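Local coordinates for Pdx2 protein (Plasmodium falciparum, PDB 2ABW) that hydrolyses glutamine to glutamate and ammonia, the ammonia being channelled to its partner Pdx1 for the synthesis of pyridoxal 5'-phosphate, the active form of vitamin B6, at residues Q34-N37 against V38-G42; P201-A204 against F205-Y208; G51-S54 against T55-R58. All coordinates share one frame; numbering follows the deposited sequence.

Interaction 1: Q34-N37 against V38-G42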
loop_
_atom_site.group_PDB
_atom_site.type_symbol
_atom_site.label_atom_id
_atom_site.label_comp_id
_atom_site.label_asym_id
_atom_site.label_seq_id
_atom_site.Cartn_x
_atom_site.Cartn_y
_atom_site.Cartn_z
ATOM N N GLN A 34 6.766 11.989 -7.687
ATOM C CA GLN A 34 7.641 10.956 -7.238
ATOM C C GLN A 34 8.117 11.367 -5.874
ATOM O O GLN A 34 8.336 12.571 -5.586
ATOM C CB GLN A 34 8.865 10.831 -8.139
ATOM C CG GLN A 34 8.642 10.271 -9.494
ATOM C CD GLN A 34 9.990 10.159 -10.246
ATOM O OE1 GLN A 34 11.013 9.798 -9.647
ATOM N NE2 GLN A 34 9.971 10.441 -11.534
ATOM N N VAL A 35 8.376 10.389 -5.019
ATOM C CA VAL A 35 9.011 10.647 -3.717
ATOM C C VAL A 35 10.322 9.859 -3.632
ATOM O O VAL A 35 10.358 8.648 -3.747
ATOM C CB VAL A 35 8.113 10.259 -2.564
ATOM C CG1 VAL A 35 8.833 10.255 -1.227
ATOM C CG2 VAL A 35 6.824 11.145 -2.637
ATOM N N ARG A 36 11.402 10.588 -3.518
ATOM C CA ARG A 36 12.739 10.016 -3.515
ATOM C C ARG A 36 13.499 10.427 -2.265
ATOM O O ARG A 36 14.582 9.937 -2.022
ATOM C CB ARG A 36 13.456 10.601 -4.729
ATOM C CG ARG A 36 12.820 10.375 -6.051
ATOM C CD ARG A 36 13.290 11.488 -6.994
ATOM N NE ARG A 36 12.543 12.741 -6.693
ATOM C CZ ARG A 36 13.020 13.970 -6.791
ATOM N NH1 ARG A 36 14.285 14.188 -7.134
ATOM N NH2 ARG A 36 12.245 15.014 -6.543
ATOM N N ASN A 37 12.940 11.363 -1.484
ATOM C CA ASN A 37 13.659 11.915 -0.351
ATOM C C ASN A 37 12.690 12.602 0.588
ATOM O O ASN A 37 11.487 12.689 0.292
ATOM C CB ASN A 37 14.738 12.859 -0.851
ATOM C CG ASN A 37 14.204 13.960 -1.682
ATOM O OD1 ASN A 37 13.322 14.651 -1.290
ATOM N ND2 ASN A 37 14.807 14.188 -2.855
ATOM N N VAL A 38 13.180 13.097 1.712
ATOM C CA VAL A 38 12.339 13.698 2.738
ATOM C C VAL A 38 11.705 15.030 2.291
ATOM O O VAL A 38 10.603 15.362 2.736
ATOM C CB VAL A 38 13.079 13.867 4.073
ATOM C CG1 VAL A 38 13.550 12.543 4.640
ATOM C CG2 VAL A 38 14.273 14.790 3.927
ATOM N N HIS A 39 12.385 15.772 1.420
ATOM C CA HIS A 39 11.795 17.024 0.862
ATOM C C HIS A 39 10.495 16.678 0.086
ATOM O O HIS A 39 9.453 17.246 0.303
ATOM C CB HIS A 39 12.785 17.680 -0.060
ATOM C CG HIS A 39 12.298 18.987 -0.592
ATOM N ND1 HIS A 39 12.027 19.186 -1.930
ATOM C CD2 HIS A 39 11.979 20.149 0.034
ATOM C CE1 HIS A 39 11.513 20.389 -2.099
ATOM N NE2 HIS A 39 11.510 21.016 -0.936
ATOM N N ASP A 40 10.596 15.699 -0.795
ATOM C CA ASP A 40 9.463 15.264 -1.580
ATOM C C ASP A 40 8.327 14.800 -0.633
ATOM O O ASP A 40 7.148 15.090 -0.824
ATOM C CB ASP A 40 9.757 14.084 -2.493
ATOM C CG ASP A 40 10.795 14.339 -3.564
ATOM O OD1 ASP A 40 10.898 15.532 -4.052
ATOM O OD2 ASP A 40 11.481 13.330 -3.986
ATOM N N LEU A 41 8.736 14.018 0.388
ATOM C CA LEU A 41 7.722 13.424 1.341
ATOM C C LEU A 41 6.996 14.527 2.002
ATOM O O LEU A 41 5.814 14.397 2.234
ATOM C CB LEU A 41 8.426 12.522 2.338
ATOM C CG LEU A 41 7.499 11.875 3.354
ATOM C CD1 LEU A 41 6.516 10.917 2.574
ATOM C CD2 LEU A 41 8.301 11.131 4.363
ATOM N N GLY A 42 7.708 15.619 2.362
ATOM C CA GLY A 42 7.064 16.749 3.026
ATOM C C GLY A 42 5.957 17.438 2.245
ATOM O O GLY A 42 5.132 18.201 2.823
HETATM O O HOH W 1 13.690 16.683 -3.951
#
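Asp40 reaches back from the first turn of helix 38-42 to the end of strand 30-35, across the helix N-terminus, where Asn37 is the N-cap. This strand-to-helix turn lies at an outer edge of the large mixed sheet, away from the active site. Asp40 CB packs 4.1 Å from Val35 CG1. Asp40 CG is anti to its carbonyl carbon (chi1 -63°), which aims the carboxylate at Arg36. OD2 accepts from the backbone, with Arg36 N to Asp40 OD2 at 2.8 Å through the anti lone pair. OD1 forms a salt bridge, Arg36 NH2 to Asp40 OD1, at 2.9 Å. The guanidinium and carboxylate planes are 32° apart, so the groups meet at a slant. Arg36 NE is also 3.0 Å from Asp40 OD2. A water donates to OD1 and accepts from Asn37 ND2, which ties the cap side chain to the same carboxylate. Val35 CG1 also meets Leu41 CB, and both side chains touch Leu47 of strand 46-49. Asn37 O takes the first helical bond, from Leu41 N at 3.1 Å. The cap is nearly straight: Asp40 N points at Asn37 OD1 over 3.0 Å, with an N-H...O angle of 170°.

Interaction 2: P201-A204 against F205-Y208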
loop_
_atom_site.group_PDB
_atom_site.type_symbol
_atom_site.label_atom_id
_atom_site.label_comp_id
_atom_site.label_asym_id
_atom_site.label_seq_id
_atom_site.Cartn_x
_atom_site.Cartn_y
_atom_site.Cartn_z
ATOM N N PRO A 201 -7.142 -2.573 -15.808
ATOM C CA PRO A 201 -7.491 -1.239 -16.273
ATOM C C PRO A 201 -8.218 -0.379 -15.263
ATOM O O PRO A 201 -7.988 0.831 -15.249
ATOM C CB PRO A 201 -8.317 -1.511 -17.543
ATOM C CG PRO A 201 -7.771 -2.850 -18.040
ATOM C CD PRO A 201 -7.550 -3.637 -16.726
ATOM N N HIS A 202 -9.053 -0.987 -14.408
ATOM C CA HIS A 202 -9.913 -0.149 -13.539
ATOM C C HIS A 202 -9.075 0.537 -12.495
ATOM O O HIS A 202 -7.948 0.111 -12.225
ATOM C CB HIS A 202 -11.022 -0.885 -12.884
ATOM C CG HIS A 202 -10.619 -1.762 -11.752
ATOM N ND1 HIS A 202 -10.526 -3.152 -11.789
ATOM C CD2 HIS A 202 -10.389 -1.416 -10.455
ATOM C CE1 HIS A 202 -10.157 -3.587 -10.570
ATOM N NE2 HIS A 202 -10.085 -2.549 -9.760
ATOM N N THR A 203 -9.656 1.592 -11.929
ATOM C CA THR A 203 -8.916 2.489 -11.031
ATOM C C THR A 203 -9.577 2.533 -9.625
ATOM O O THR A 203 -9.438 3.537 -8.913
ATOM C CB THR A 203 -8.809 3.930 -11.582
ATOM O OG1 THR A 203 -10.107 4.398 -11.920
ATOM C CG2 THR A 203 -7.869 3.980 -12.864
ATOM N N ALA A 204 -10.288 1.503 -9.234
ATOM C CA ALA A 204 -11.168 1.578 -8.018
ATOM C C ALA A 204 -10.329 1.882 -6.801
ATOM O O ALA A 204 -10.717 2.721 -5.973
ATOM C CB ALA A 204 -11.869 0.254 -7.824
ATOM N N PHE A 205 -9.211 1.172 -6.582
ATOM C CA PHE A 205 -8.435 1.380 -5.350
ATOM C C PHE A 205 -7.733 2.747 -5.329
ATOM O O PHE A 205 -7.500 3.354 -4.275
ATOM C CB PHE A 205 -7.502 0.217 -5.075
ATOM C CG PHE A 205 -8.285 -1.023 -4.578
ATOM C CD1 PHE A 205 -8.864 -1.867 -5.488
ATOM C CD2 PHE A 205 -8.536 -1.199 -3.228
ATOM C CE1 PHE A 205 -9.635 -2.943 -5.047
ATOM C CE2 PHE A 205 -9.307 -2.304 -2.800
ATOM C CZ PHE A 205 -9.892 -3.090 -3.709
ATOM N N GLN A 206 -7.311 3.179 -6.521
ATOM C CA GLN A 206 -6.763 4.512 -6.638
ATOM C C GLN A 206 -7.791 5.566 -6.232
ATOM O O GLN A 206 -7.504 6.535 -5.481
ATOM C CB GLN A 206 -6.270 4.808 -8.077
ATOM C CG GLN A 206 -5.007 4.018 -8.418
ATOM C CD GLN A 206 -5.228 2.600 -8.864
ATOM O OE1 GLN A 206 -6.360 2.215 -9.050
ATOM N NE2 GLN A 206 -4.128 1.861 -9.090
ATOM N N GLN A 207 -8.991 5.422 -6.696
ATOM C CA GLN A 207 -10.077 6.335 -6.351
ATOM C C GLN A 207 -10.348 6.306 -4.869
ATOM O O GLN A 207 -10.509 7.366 -4.240
ATOM C CB GLN A 207 -11.295 5.972 -7.151
ATOM C CG GLN A 207 -12.385 7.032 -6.874
ATOM C CD GLN A 207 -13.692 6.761 -7.616
ATOM O OE1 GLN A 207 -13.831 5.770 -8.370
ATOM N NE2 GLN A 207 -14.633 7.605 -7.389
ATOM N N TYR A 208 -10.403 5.129 -4.279
ATOM C CA TYR A 208 -10.638 4.977 -2.836
ATOM C C TYR A 208 -9.531 5.650 -2.042
ATOM O O TYR A 208 -9.762 6.380 -1.066
ATOM C CB TYR A 208 -10.662 3.523 -2.473
ATOM C CG TYR A 208 -11.014 3.261 -1.062
ATOM C CD1 TYR A 208 -12.326 3.463 -0.613
ATOM C CD2 TYR A 208 -10.121 2.811 -0.166
ATOM C CE1 TYR A 208 -12.661 3.199 0.709
ATOM C CE2 TYR A 208 -10.466 2.501 1.120
ATOM C CZ TYR A 208 -11.729 2.698 1.560
ATOM O OH TYR A 208 -12.166 2.434 2.880
HETATM O O HOH W 2 -12.370 4.698 -10.525
#
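His202 meets Phe205 at the rims of their rings. His202 NE2 lies 4.5 Å from Phe205 CD1, each atom near the plane of the other ring, so the rings do not stack. The carbonyl of His202 is held by His21 of helix 16-23. Thr203 follows as the N-cap residue, but its side chain makes no capping bond. OG1 sits between the backbone N and the carbonyl carbon (chi1 52°). From there it reaches a water 2.7 Å from Thr203 OG1, and that water donates to Gln207 OE1 at 2.8 Å. The extended chain of Gln207 carries its amide back to this bridge from the next turn. The backbone of Thr203 opens the C-terminal helix 204-219, which packs against the large sheet of this glutamine amidotransferase domain. Gln207 N donates to Thr203 O over 2.9 Å with an N-H...O angle of 164°. Ala204 is the first helical residue and is buried, its methyl against Leu148. Ala204 CB is 4.4 Å from Phe205 CD1, a light apolar touch. The Phe205 ring continues inward to Phe195, which it meets edge-to-face, and to Trp84 of strand 83-86. Ala204 O accepts from Tyr208 N at 3.0 Å, the donor tilted 20° from the carbonyl plane. Tyr208 OH is hydrogen-bonded to Glu186 on strand 180-187.

Interaction 3: G51-S54 against T55-R58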
loop_
_atom_site.group_PDB
_atom_site.type_symbol
_atom_site.label_atom_id
_atom_site.label_comp_id
_atom_site.label_asym_id
_atom_site.label_seq_id
_atom_site.Cartn_x
_atom_site.Cartn_y
_atom_site.Cartn_z
ATOM N N GLY A 51 6.043 -1.764 -5.151
ATOM C CA GLY A 51 7.334 -2.474 -5.300
ATOM C C GLY A 51 7.085 -3.947 -5.408
ATOM O O GLY A 51 6.078 -4.489 -4.935
ATOM N N GLY A 52 8.031 -4.598 -6.027
ATOM C CA GLY A 52 8.030 -6.033 -6.154
ATOM C C GLY A 52 8.706 -6.683 -4.986
ATOM O O GLY A 52 8.316 -7.780 -4.593
ATOM N N GLU A 53 9.734 -6.042 -4.484
ATOM C CA GLU A 53 10.557 -6.587 -3.415
ATOM C C GLU A 53 10.733 -5.676 -2.215
ATOM O O GLU A 53 11.444 -4.641 -2.285
ATOM C CB GLU A 53 11.960 -6.820 -3.955
ATOM C CG GLU A 53 11.945 -7.875 -5.058
ATOM C CD GLU A 53 13.321 -8.388 -5.466
ATOM O OE1 GLU A 53 14.334 -8.004 -4.830
ATOM O OE2 GLU A 53 13.412 -9.172 -6.460
ATOM N N SER A 54 10.217 -6.153 -1.094
ATOM C CA SER A 54 10.255 -5.362 0.130
ATOM C C SER A 54 11.668 -5.034 0.539
ATOM O O SER A 54 11.931 -3.981 1.045
ATOM C CB SER A 54 9.513 -6.057 1.243
ATOM O OG SER A 54 10.045 -7.351 1.555
ATOM N N THR A 55 12.621 -5.971 0.398
ATOM C CA THR A 55 13.952 -5.697 0.871
ATOM C C THR A 55 14.612 -4.576 0.070
ATOM O O THR A 55 15.396 -3.776 0.607
ATOM C CB THR A 55 14.807 -6.959 0.972
ATOM O OG1 THR A 55 14.318 -7.752 2.064
ATOM C CG2 THR A 55 16.194 -6.584 1.234
ATOM N N THR A 56 14.323 -4.536 -1.219
ATOM C CA THR A 56 14.859 -3.467 -2.063
ATOM C C THR A 56 14.346 -2.085 -1.693
ATOM O O THR A 56 15.147 -1.203 -1.519
ATOM C CB THR A 56 14.498 -3.683 -3.535
ATOM O OG1 THR A 56 15.007 -4.962 -3.937
ATOM C CG2 THR A 56 15.126 -2.598 -4.393
ATOM N N VAL A 57 13.069 -1.967 -1.519
ATOM C CA VAL A 57 12.476 -0.685 -1.124
ATOM C C VAL A 57 13.033 -0.278 0.229
ATOM O O VAL A 57 13.495 0.836 0.451
ATOM C CB VAL A 57 10.997 -0.783 -1.061
ATOM C CG1 VAL A 57 10.433 0.440 -0.346
ATOM C CG2 VAL A 57 10.330 -0.990 -2.444
ATOM N N ARG A 58 13.140 -1.225 1.165
ATOM C CA ARG A 58 13.674 -0.852 2.482
ATOM C C ARG A 58 15.099 -0.359 2.453
ATOM O O ARG A 58 15.479 0.563 3.128
ATOM C CB ARG A 58 13.578 -2.054 3.442
ATOM C CG ARG A 58 14.063 -1.802 4.838
ATOM C CD ARG A 58 13.316 -0.643 5.548
ATOM N NE ARG A 58 13.831 -0.341 6.886
ATOM C CZ ARG A 58 14.857 0.445 7.201
ATOM N NH1 ARG A 58 15.566 1.126 6.296
ATOM N NH2 ARG A 58 15.160 0.657 8.470
#
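Glu53 CG and Thr56 OG1 are both anti to their own carbonyl carbons (chi1 -64° and -58°), and this brings the two side chains together at the start of helix 54-60. Glu53 is the N-cap residue of that helix. The loop before it, with Gly52, Glu53 and Ser54, probably binds L-glutamine in this class I glutamine amidotransferase. The extended Glu53 chain runs obliquely past Thr56. Of the Glu53 carbons, CB comes closest to the hydroxyl, Glu53 CB to Thr56 OG1 being 3.6 Å. Further out, Glu53 OE1 lies 3.2 Å from Thr56 OG1. The Glu53 side chain also comes near that of Arg154, which probably also binds glutamine. Gly51 passes close to the first turn, its CA 4.4 Å from Val57 CG2. A backbone hydrogen bond joins Gly51 to Ala88, next to the nucleophile Cys87. Val57 CG2 also packs 3.8 Å from Glu53 O. Ser54 and Val57 both touch Leu92 of helix 88-92. The Arg58 side chain leads away from the loop to a salt bridge with Asp66 and a hydrogen bond to Lys109 O. Two backbone bonds start the helix. Val57 N donates to Glu53 O at 3.2 Å. Arg58 N donates to Ser54 O over 3.0 Å, with the donor tilted 23° from the carbonyl plane.

All three contacts are turns into a helix. Interactions 1 and 3 follow strands 30-35 and 46-49 of the large sheet, with centres 17 Å apart and nearest atoms about 9 Å apart. Interaction 2 lies across the chain's centre from interaction 3, the two centres being 23 Å apart and the nearest atoms about 11 Å. Gln206 of interaction 2 and Gly51 of interaction 3 lie near, without touching, Cys87, His196 and Glu198 of the active site. Interaction 3 holds Gly52, Glu53 and Ser54, which probably bind glutamine. The side chain of Gln206 is about 5 Å from that of Glu198 and about 8 Å from that of His196. Interaction 1 is remote from these sites.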